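Side-chain contacts in kinectin 1 (Kinesin receptor) (PDB 4MU6), which is a Legionella pneumophila effector of unassigned molecular function, represented here by its largely helical N-terminal coiled-coil domain: residues K55-D58 with S59-E63; S249-I252 with Q253-D256; E11-V14 with T15-I18. All coordinates share one frame; numbering follows the deposited sequence.

Contact 1: residues K55-D58 with S59-E63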
ATOM      1  N   LYS A  55     -22.448  -9.262   5.962  1.00 31.44           N
ATOM      2  CA  LYS A  55     -22.463  -8.576   4.677  1.00 32.65           C
ATOM      3  C   LYS A  55     -22.082  -7.119   4.848  1.00 36.76           C
ATOM      4  O   LYS A  55     -21.316  -6.580   4.051  1.00 41.63           O
ATOM      5  CB  LYS A  55     -23.814  -8.669   3.998  1.00 31.02           C
ATOM      6  CG  LYS A  55     -24.115 -10.005   3.320  1.00 46.09           C
ATOM      7  CD  LYS A  55     -25.594 -10.079   2.897  1.00 54.15           C
ATOM      8  CE  LYS A  55     -25.954 -11.398   2.201  1.00 58.80           C
ATOM      9  NZ  LYS A  55     -26.103 -12.562   3.121  1.00 61.58           N
ATOM     10  N   SER A  56     -22.627  -6.492   5.885  1.00 39.34           N
ATOM     11  CA  SER A  56     -22.292  -5.112   6.237  1.00 40.78           C
ATOM     12  C   SER A  56     -20.805  -4.943   6.576  1.00 41.01           C
ATOM     13  O   SER A  56     -20.162  -3.977   6.150  1.00 33.86           O
ATOM     14  CB  SER A  56     -23.141  -4.655   7.426  1.00 38.95           C
ATOM     15  OG  SER A  56     -24.492  -4.490   7.043  1.00 37.11           O
ATOM     16  N   ARG A  57     -20.280  -5.876   7.369  1.00 38.48           N
ATOM     17  CA  ARG A  57     -18.877  -5.865   7.722  1.00 33.57           C
ATOM     18  C   ARG A  57     -18.046  -6.010   6.461  1.00 40.11           C
ATOM     19  O   ARG A  57     -17.062  -5.296   6.263  1.00 33.71           O
ATOM     20  CB  ARG A  57     -18.532  -7.020   8.656  1.00 31.81           C
ATOM     21  CG  ARG A  57     -17.029  -7.054   9.009  1.00 38.32           C
ATOM     22  CD  ARG A  57     -16.622  -8.454   9.389  1.00 43.09           C
ATOM     23  NE  ARG A  57     -16.820  -9.354   8.256  1.00 42.14           N
ATOM     24  CZ  ARG A  57     -16.827 -10.680   8.336  1.00 40.03           C
ATOM     25  NH1 ARG A  57     -16.673 -11.281   9.506  1.00 45.53           N
ATOM     26  NH2 ARG A  57     -16.998 -11.403   7.235  1.00 40.05           N
ATOM     27  N   ASP A  58     -18.452  -6.939   5.600  1.00 41.19           N
ATOM     28  CA  ASP A  58     -17.715  -7.164   4.364  1.00 40.20           C
ATOM     29  C   ASP A  58     -17.700  -5.904   3.511  1.00 37.94           C
ATOM     30  O   ASP A  58     -16.669  -5.560   2.924  1.00 41.56           O
ATOM     31  CB  ASP A  58     -18.275  -8.363   3.598  1.00 36.12           C
ATOM     32  CG  ASP A  58     -17.823  -9.678   4.193  1.00 45.41           C
ATOM     33  OD1 ASP A  58     -17.166  -9.644   5.263  1.00 42.98           O
ATOM     34  OD2 ASP A  58     -18.111 -10.738   3.596  1.00 55.97           O
ATOM     35  N   SER A  59     -18.827  -5.197   3.476  1.00 32.96           N
ATOM     36  CA  SER A  59     -18.905  -3.965   2.694  1.00 39.29           C
ATOM     37  C   SER A  59     -17.973  -2.870   3.245  1.00 34.81           C
ATOM     38  O   SER A  59     -17.266  -2.193   2.486  1.00 37.41           O
ATOM     39  CB  SER A  59     -20.340  -3.446   2.604  1.00 33.01           C
ATOM     40  OG  SER A  59     -20.344  -2.175   1.959  1.00 40.83           O
ATOM     41  N   ASP A  60     -17.975  -2.708   4.564  1.00 31.51           N
ATOM     42  CA  ASP A  60     -17.080  -1.763   5.223  1.00 26.97           C
ATOM     43  C   ASP A  60     -15.614  -2.089   4.913  1.00 29.70           C
ATOM     44  O   ASP A  60     -14.854  -1.212   4.532  1.00 34.57           O
ATOM     45  CB  ASP A  60     -17.324  -1.755   6.733  1.00 27.38           C
ATOM     46  CG  ASP A  60     -18.696  -1.191   7.104  1.00 38.63           C
ATOM     47  OD1 ASP A  60     -19.446  -0.754   6.197  1.00 46.24           O
ATOM     48  OD2 ASP A  60     -19.017  -1.167   8.312  1.00 41.13           O
ATOM     49  N   LYS A  61     -15.245  -3.361   5.039  1.00 30.19           N
ATOM     50  CA  LYS A  61     -13.873  -3.792   4.837  1.00 34.41           C
ATOM     51  C   LYS A  61     -13.415  -3.517   3.420  1.00 42.98           C
ATOM     52  O   LYS A  61     -12.268  -3.104   3.194  1.00 40.20           O
ATOM     53  CB  LYS A  61     -13.726  -5.280   5.146  1.00 41.32           C
ATOM     54  CG  LYS A  61     -13.703  -5.598   6.627  1.00 45.62           C
ATOM     55  CD  LYS A  61     -13.794  -7.088   6.873  1.00 45.48           C
ATOM     56  CE  LYS A  61     -12.634  -7.819   6.243  1.00 46.64           C
ATOM     57  NZ  LYS A  61     -12.615  -9.220   6.733  1.00 47.29           N
ATOM     58  N   THR A  62     -14.313  -3.755   2.467  1.00 43.67           N
ATOM     59  CA  THR A  62     -14.004  -3.514   1.068  1.00 40.02           C
ATOM     60  C   THR A  62     -13.775  -2.023   0.856  1.00 33.97           C
ATOM     61  O   THR A  62     -12.816  -1.630   0.201  1.00 33.92           O
ATOM     62  CB  THR A  62     -15.121  -4.038   0.107  1.00 28.32           C
ATOM     63  OG1 THR A  62     -15.225  -5.464   0.215  1.00 34.38           O
ATOM     64  CG2 THR A  62     -14.797  -3.684  -1.318  1.00 23.80           C
ATOM     65  N   GLU A  63     -14.646  -1.197   1.433  1.00 29.87           N
ATOM     66  CA  GLU A  63     -14.555   0.249   1.242  1.00 35.75           C
ATOM     67  C   GLU A  63     -13.261   0.895   1.798  1.00 39.37           C
ATOM     68  O   GLU A  63     -12.643   1.736   1.133  1.00 39.23           O
ATOM     69  CB  GLU A  63     -15.773   0.946   1.842  1.00 35.56           C
ATOM     70  CG  GLU A  63     -15.722   2.461   1.723  1.00 47.77           C
ATOM     71  CD  GLU A  63     -15.707   2.944   0.282  1.00 62.02           C
ATOM     72  OE1 GLU A  63     -16.298   2.262  -0.596  1.00 66.38           O
ATOM     73  OE2 GLU A  63     -15.104   4.014   0.032  1.00 63.80           O
TER
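Arg57 and Lys61, one turn apart on helix 43-105, illustrate how two basic side chains can share one strip of a helix. Their apolar contact is made by methylenes: the chains run alongside each other in the same direction, and Arg57 CG lies 3.9 Å from Lys61 CD. Lys61 also leans on the preceding turn, its CG 3.4 Å from Arg57 O.

The charges come next. Arg57 NE and Lys61 NZ approach to 4.5 Å, a like-charged pair that two acids would be expected to temper, Asp58 for Arg57 and Glu245 for Lys61. Arg57 grips the Asp58 carboxylate side-on in a salt bridge, NE and NH2 both giving to the single atom Asp58 OD1, at 3.0 and 2.6 Å. OD1 lies almost exactly in the guanidinium plane, so the two bonds together limit rotation of the group.

The backbone adds the usual i to i+4 bonds, among them Lys61 N to Arg57 O (2.9 Å) and Asp60 N to Ser56 O (3.0 Å). Buried Asp60 keeps CG beside its own backbone N (chi1 -67°), which lays the carboxylate along the preceding turn; its oxygens accept from the backbone N atoms of Phe4 and Leu5.

The loop at Phe4 and Leu5 is thus held to helix 43-105 through Asp60, which also touches Leu244 of helix 227-273; Lys61 packs on Leu244 too and forms a salt bridge with Glu245.

Contact 2: residues S249-I252 with Q253-D256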
ATOM      1  N   SER A 249     -18.242  -8.714  15.482  1.00 31.57           N
ATOM      2  CA  SER A 249     -18.450  -9.690  16.549  1.00 39.56           C
ATOM      3  C   SER A 249     -19.258  -9.116  17.717  1.00 39.64           C
ATOM      4  O   SER A 249     -20.089  -9.816  18.305  1.00 40.50           O
ATOM      5  CB  SER A 249     -17.128 -10.250  17.064  1.00 39.76           C
ATOM      6  OG  SER A 249     -16.817 -11.443  16.373  1.00 51.88           O
ATOM      7  N   ASP A 250     -19.023  -7.847  18.041  1.00 36.39           N
ATOM      8  CA  ASP A 250     -19.717  -7.211  19.167  1.00 44.29           C
ATOM      9  C   ASP A 250     -21.189  -6.966  18.848  1.00 38.49           C
ATOM     10  O   ASP A 250     -22.056  -7.128  19.702  1.00 38.44           O
ATOM     11  CB  ASP A 250     -19.058  -5.877  19.537  1.00 42.00           C
ATOM     12  CG  ASP A 250     -17.709  -6.053  20.200  1.00 54.35           C
ATOM     13  OD1 ASP A 250     -17.373  -7.194  20.586  1.00 57.07           O
ATOM     14  OD2 ASP A 250     -16.992  -5.038  20.348  1.00 50.37           O
ATOM     15  N   LEU A 251     -21.450  -6.546  17.614  1.00 37.81           N
ATOM     16  CA  LEU A 251     -22.810  -6.309  17.142  1.00 36.39           C
ATOM     17  C   LEU A 251     -23.619  -7.605  17.100  1.00 31.86           C
ATOM     18  O   LEU A 251     -24.808  -7.640  17.452  1.00 35.56           O
ATOM     19  CB  LEU A 251     -22.772  -5.646  15.766  1.00 37.53           C
ATOM     20  CG  LEU A 251     -22.544  -4.131  15.808  1.00 43.88           C
ATOM     21  CD1 LEU A 251     -22.276  -3.562  14.416  1.00 47.29           C
ATOM     22  CD2 LEU A 251     -23.743  -3.437  16.463  1.00 41.28           C
ATOM     23  N   ILE A 252     -22.968  -8.684  16.687  1.00 38.96           N
ATOM     24  CA  ILE A 252     -23.620  -9.978  16.711  1.00 40.72           C
ATOM     25  C   ILE A 252     -23.958 -10.384  18.150  1.00 40.55           C
ATOM     26  O   ILE A 252     -25.074 -10.828  18.430  1.00 35.64           O
ATOM     27  CB  ILE A 252     -22.784 -11.044  15.996  1.00 33.30           C
ATOM     28  CG1 ILE A 252     -22.749 -10.736  14.492  1.00 29.00           C
ATOM     29  CG2 ILE A 252     -23.379 -12.437  16.223  1.00 27.48           C
ATOM     30  CD1 ILE A 252     -21.589 -11.351  13.775  1.00 27.72           C
ATOM     31  N   GLN A 253     -23.006 -10.210  19.062  1.00 38.79           N
ATOM     32  CA  GLN A 253     -23.248 -10.542  20.454  1.00 46.54           C
ATOM     33  C   GLN A 253     -24.371  -9.694  21.045  1.00 39.07           C
ATOM     34  O   GLN A 253     -25.189 -10.197  21.794  1.00 35.46           O
ATOM     35  CB  GLN A 253     -21.973 -10.408  21.291  1.00 52.26           C
ATOM     36  CG  GLN A 253     -22.170 -10.741  22.763  1.00 57.93           C
ATOM     37  CD  GLN A 253     -22.771 -12.122  22.976  1.00 71.68           C
ATOM     38  OE1 GLN A 253     -22.559 -13.039  22.177  1.00 76.79           O
ATOM     39  NE2 GLN A 253     -23.532 -12.275  24.055  1.00 73.62           N
ATOM     40  N   GLU A 254     -24.409  -8.413  20.697  1.00 37.03           N
ATOM     41  CA  GLU A 254     -25.477  -7.529  21.152  1.00 36.43           C
ATOM     42  C   GLU A 254     -26.853  -7.990  20.665  1.00 42.52           C
ATOM     43  O   GLU A 254     -27.804  -8.133  21.453  1.00 52.02           O
ATOM     44  CB  GLU A 254     -25.226  -6.104  20.672  1.00 38.95           C
ATOM     45  CG  GLU A 254     -25.683  -5.045  21.656  1.00 56.27           C
ATOM     46  CD  GLU A 254     -25.095  -3.673  21.361  1.00 66.68           C
ATOM     47  OE1 GLU A 254     -23.989  -3.604  20.773  1.00 62.05           O
ATOM     48  OE2 GLU A 254     -25.743  -2.662  21.725  1.00 76.61           O
ATOM     49  N   ALA A 255     -26.953  -8.203  19.362  1.00 35.54           N
ATOM     50  CA  ALA A 255     -28.168  -8.680  18.732  1.00 33.99           C
ATOM     51  C   ALA A 255     -28.619  -9.993  19.350  1.00 38.76           C
ATOM     52  O   ALA A 255     -29.815 -10.236  19.486  1.00 35.86           O
ATOM     53  CB  ALA A 255     -27.955  -8.848  17.215  1.00 31.21           C
ATOM     54  N   ASP A 256     -27.657 -10.842  19.704  1.00 37.02           N
ATOM     55  CA  ASP A 256     -27.945 -12.084  20.411  1.00 39.71           C
ATOM     56  C   ASP A 256     -28.612 -11.785  21.754  1.00 46.11           C
ATOM     57  O   ASP A 256     -29.606 -12.409  22.117  1.00 43.24           O
ATOM     58  CB  ASP A 256     -26.651 -12.867  20.647  1.00 46.16           C
ATOM     59  CG  ASP A 256     -26.866 -14.130  21.469  1.00 52.84           C
ATOM     60  OD1 ASP A 256     -27.031 -14.032  22.711  1.00 54.01           O
ATOM     61  OD2 ASP A 256     -26.852 -15.225  20.870  1.00 50.23           O
TER
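Leu251 and Ala255 are joined by the i to i+4 bond of an alpha helix, Ala255 N to Leu251 O at 2.9 Å, in helix 227-273 of the coiled-coil domain. The same pattern links Glu254 N to Asp250 O and Asp256 N to Ile252 O. With the backbone so regular, what distinguishes this turn is how each side chain leaves it.

Ile252 directs CG2 anti to its backbone N and keeps CG1 beside that nitrogen (chi1 -68°). The branched chain fans out toward helix 43-105, where it packs on His46, Thr50 and Leu53. Gln253 starts with CG opposite its own N and then folds at chi2 (55°). Gln253 CB rests 3.6 Å from Ser249 O, where the backbone puts it; the fold at chi2 concerns only the amide end, which leads away.

Glu254 departs from the staggered pattern (chi1 -145°), and beyond CG the chain is extended. This course lays the carboxylate back beside the earlier turn, with OE1 4.3 Å from Leu251 CD2, a loose approach rather than a bond. Leu251 itself reaches outward to Ile10 and Leu5, and Glu254 also touches Ile10.

Ala255, buried and with a single methyl, faces helix 10-22 at Ile10 and Val14. On its own helix that methyl rests against the preceding turn, Ala255 CB standing 3.4 Å from Leu251 O.

Contact 3: residues E11-V14 with T15-I18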
ATOM      1  N   GLU A  11     -30.944  -2.584  17.710  1.00 47.83           N
ATOM      2  CA  GLU A  11     -32.310  -2.878  18.133  1.00 46.31           C
ATOM      3  C   GLU A  11     -33.261  -2.828  16.945  1.00 43.77           C
ATOM      4  O   GLU A  11     -34.119  -3.698  16.770  1.00 43.49           O
ATOM      5  CB  GLU A  11     -32.762  -1.887  19.206  1.00 44.56           C
ATOM      6  CG  GLU A  11     -34.148  -2.161  19.741  1.00 63.67           C
ATOM      7  CD  GLU A  11     -34.481  -1.329  20.974  1.00 79.18           C
ATOM      8  OE1 GLU A  11     -33.593  -1.151  21.845  1.00 79.76           O
ATOM      9  OE2 GLU A  11     -35.634  -0.851  21.068  1.00 85.12           O
ATOM     10  N   GLU A  12     -33.101  -1.804  16.122  1.00 45.44           N
ATOM     11  CA  GLU A  12     -33.932  -1.647  14.939  1.00 48.70           C
ATOM     12  C   GLU A  12     -33.681  -2.763  13.912  1.00 48.16           C
ATOM     13  O   GLU A  12     -34.595  -3.180  13.203  1.00 51.36           O
ATOM     14  CB  GLU A  12     -33.664  -0.279  14.328  1.00 55.31           C
ATOM     15  CG  GLU A  12     -34.621   0.145  13.256  1.00 65.96           C
ATOM     16  CD  GLU A  12     -34.286   1.524  12.737  1.00 85.88           C
ATOM     17  OE1 GLU A  12     -33.625   2.285  13.477  1.00 90.40           O
ATOM     18  OE2 GLU A  12     -34.662   1.842  11.588  1.00 95.52           O
ATOM     19  N   LEU A  13     -32.448  -3.254  13.840  1.00 42.14           N
ATOM     20  CA  LEU A  13     -32.139  -4.337  12.904  1.00 48.58           C
ATOM     21  C   LEU A  13     -32.812  -5.640  13.329  1.00 48.04           C
ATOM     22  O   LEU A  13     -33.463  -6.310  12.522  1.00 42.79           O
ATOM     23  CB  LEU A  13     -30.629  -4.545  12.770  1.00 43.67           C
ATOM     24  CG  LEU A  13     -30.194  -5.688  11.841  1.00 43.08           C
ATOM     25  CD1 LEU A  13     -30.689  -5.442  10.441  1.00 44.44           C
ATOM     26  CD2 LEU A  13     -28.689  -5.833  11.831  1.00 48.71           C
ATOM     27  N   VAL A  14     -32.654  -5.995  14.599  1.00 42.94           N
ATOM     28  CA  VAL A  14     -33.253  -7.221  15.116  1.00 39.88           C
ATOM     29  C   VAL A  14     -34.773  -7.172  14.968  1.00 34.35           C
ATOM     30  O   VAL A  14     -35.400  -8.159  14.573  1.00 34.04           O
ATOM     31  CB  VAL A  14     -32.842  -7.463  16.582  1.00 39.81           C
ATOM     32  CG1 VAL A  14     -33.458  -8.745  17.120  1.00 29.04           C
ATOM     33  CG2 VAL A  14     -31.307  -7.522  16.683  1.00 44.22           C
ATOM     34  N   THR A  15     -35.348  -6.006  15.236  1.00 40.20           N
ATOM     35  CA  THR A  15     -36.791  -5.825  15.148  1.00 47.14           C
ATOM     36  C   THR A  15     -37.282  -6.068  13.728  1.00 47.85           C
ATOM     37  O   THR A  15     -38.290  -6.750  13.515  1.00 47.17           O
ATOM     38  CB  THR A  15     -37.208  -4.408  15.580  1.00 45.60           C
ATOM     39  OG1 THR A  15     -36.883  -4.218  16.960  1.00 40.55           O
ATOM     40  CG2 THR A  15     -38.701  -4.217  15.398  1.00 48.86           C
ATOM     41  N   GLU A  16     -36.560  -5.505  12.766  1.00 43.61           N
ATOM     42  CA  GLU A  16     -36.916  -5.665  11.367  1.00 46.60           C
ATOM     43  C   GLU A  16     -36.909  -7.141  11.013  1.00 40.54           C
ATOM     44  O   GLU A  16     -37.811  -7.630  10.337  1.00 39.20           O
ATOM     45  CB  GLU A  16     -35.947  -4.899  10.475  1.00 56.57           C
ATOM     46  CG  GLU A  16     -36.327  -4.902   8.999  1.00 72.41           C
ATOM     47  CD  GLU A  16     -35.188  -4.429   8.091  1.00 84.33           C
ATOM     48  OE1 GLU A  16     -35.445  -3.597   7.193  1.00 90.18           O
ATOM     49  OE2 GLU A  16     -34.037  -4.892   8.269  1.00 84.89           O
ATOM     50  N   HIS A  17     -35.905  -7.860  11.500  1.00 39.65           N
ATOM     51  CA  HIS A  17     -35.813  -9.290  11.224  1.00 38.14           C
ATOM     52  C   HIS A  17     -36.847 -10.132  11.985  1.00 33.52           C
ATOM     53  O   HIS A  17     -37.284 -11.176  11.503  1.00 36.32           O
ATOM     54  CB  HIS A  17     -34.397  -9.794  11.470  1.00 41.24           C
ATOM     55  CG  HIS A  17     -33.426  -9.373  10.413  1.00 45.81           C
ATOM     56  ND1 HIS A  17     -32.927 -10.246   9.472  1.00 44.70           N
ATOM     57  CD2 HIS A  17     -32.878  -8.166  10.134  1.00 43.45           C
ATOM     58  CE1 HIS A  17     -32.105  -9.599   8.666  1.00 49.93           C
ATOM     59  NE2 HIS A  17     -32.056  -8.335   9.048  1.00 48.19           N
ATOM     60  N   ILE A  18     -37.223  -9.690  13.178  1.00 38.59           N
ATOM     61  CA  ILE A  18     -38.309 -10.349  13.898  1.00 39.65           C
ATOM     62  C   ILE A  18     -39.626 -10.146  13.166  1.00 38.86           C
ATOM     63  O   ILE A  18     -40.387 -11.090  12.980  1.00 39.18           O
ATOM     64  CB  ILE A  18     -38.454  -9.810  15.317  1.00 39.95           C
ATOM     65  CG1 ILE A  18     -37.278 -10.277  16.162  1.00 35.80           C
ATOM     66  CG2 ILE A  18     -39.789 -10.267  15.950  1.00 33.32           C
ATOM     67  CD1 ILE A  18     -37.154  -9.512  17.442  1.00 29.12           C
TER
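Helix 10-22, near the N terminus of the coiled-coil domain, offers a textbook case of a threonine hydroxyl returning to the carbonyl one turn back: Thr15 OG1 donates to Glu11 O at 2.8 Å. The backbone Thr15 N gives to the same oxygen at 3.0 Å, and the two donors reach it from opposite faces of the carbonyl plane. Thr15 can do this because OG1 sits beside its own backbone N (chi1 -64°), directed toward the earlier turn.

Two residues further on, Leu13 and His17 lie side by side and point the same way. Leu13 CD1 touches the imidazole at NE2 and CD2, 3.5 Å from each. The ring also turns its edge to the backbone, with His17 CD2 3.1 Å from Leu13 O and that oxygen close to the ring plane. One residue further on, Val14 CG1 meets Ile18 CD1 at 3.8 Å, the two chains set at a slant; Ile18 CG1 rests 3.2 Å from Val14 O. Ile18 and Thr15 both touch Leu262 of helix 227-273, whereas Leu13 and His17 cover Val49 and Thr52 of helix 43-105.

Several constraints act together on the imidazole. His17 ND1 is hydrogen-bonded to Ser48 OG, and this bond, with the Leu13 methyl and carbonyl, should limit the rotation of the ring; Thr15, meanwhile, satisfies its hydroxyl within its own helix.

From the N terminus the order is contact 3, contact 1, contact 2. Each joins adjacent turns of a single helix, so none closes a long loop, and they follow in series without nesting or crossing. The links between them are spatial. Contact 3 touches contact 2 where Val14 CG2 meets Ala255 CB at 3.6 Å, bringing helix 10-22 onto helix 227-273. Contact 1 stays apart from contact 2, with about 6 Å between nearest atoms, yet Leu5 touches side chains of both. Thr52 likewise connects contacts 1 and 3, receiving Ser56 OG on its carbonyl and the side chains of Leu13 and His17. Helix 10-22 and the loop before it thus both rest on helices 43-105 and 227-273.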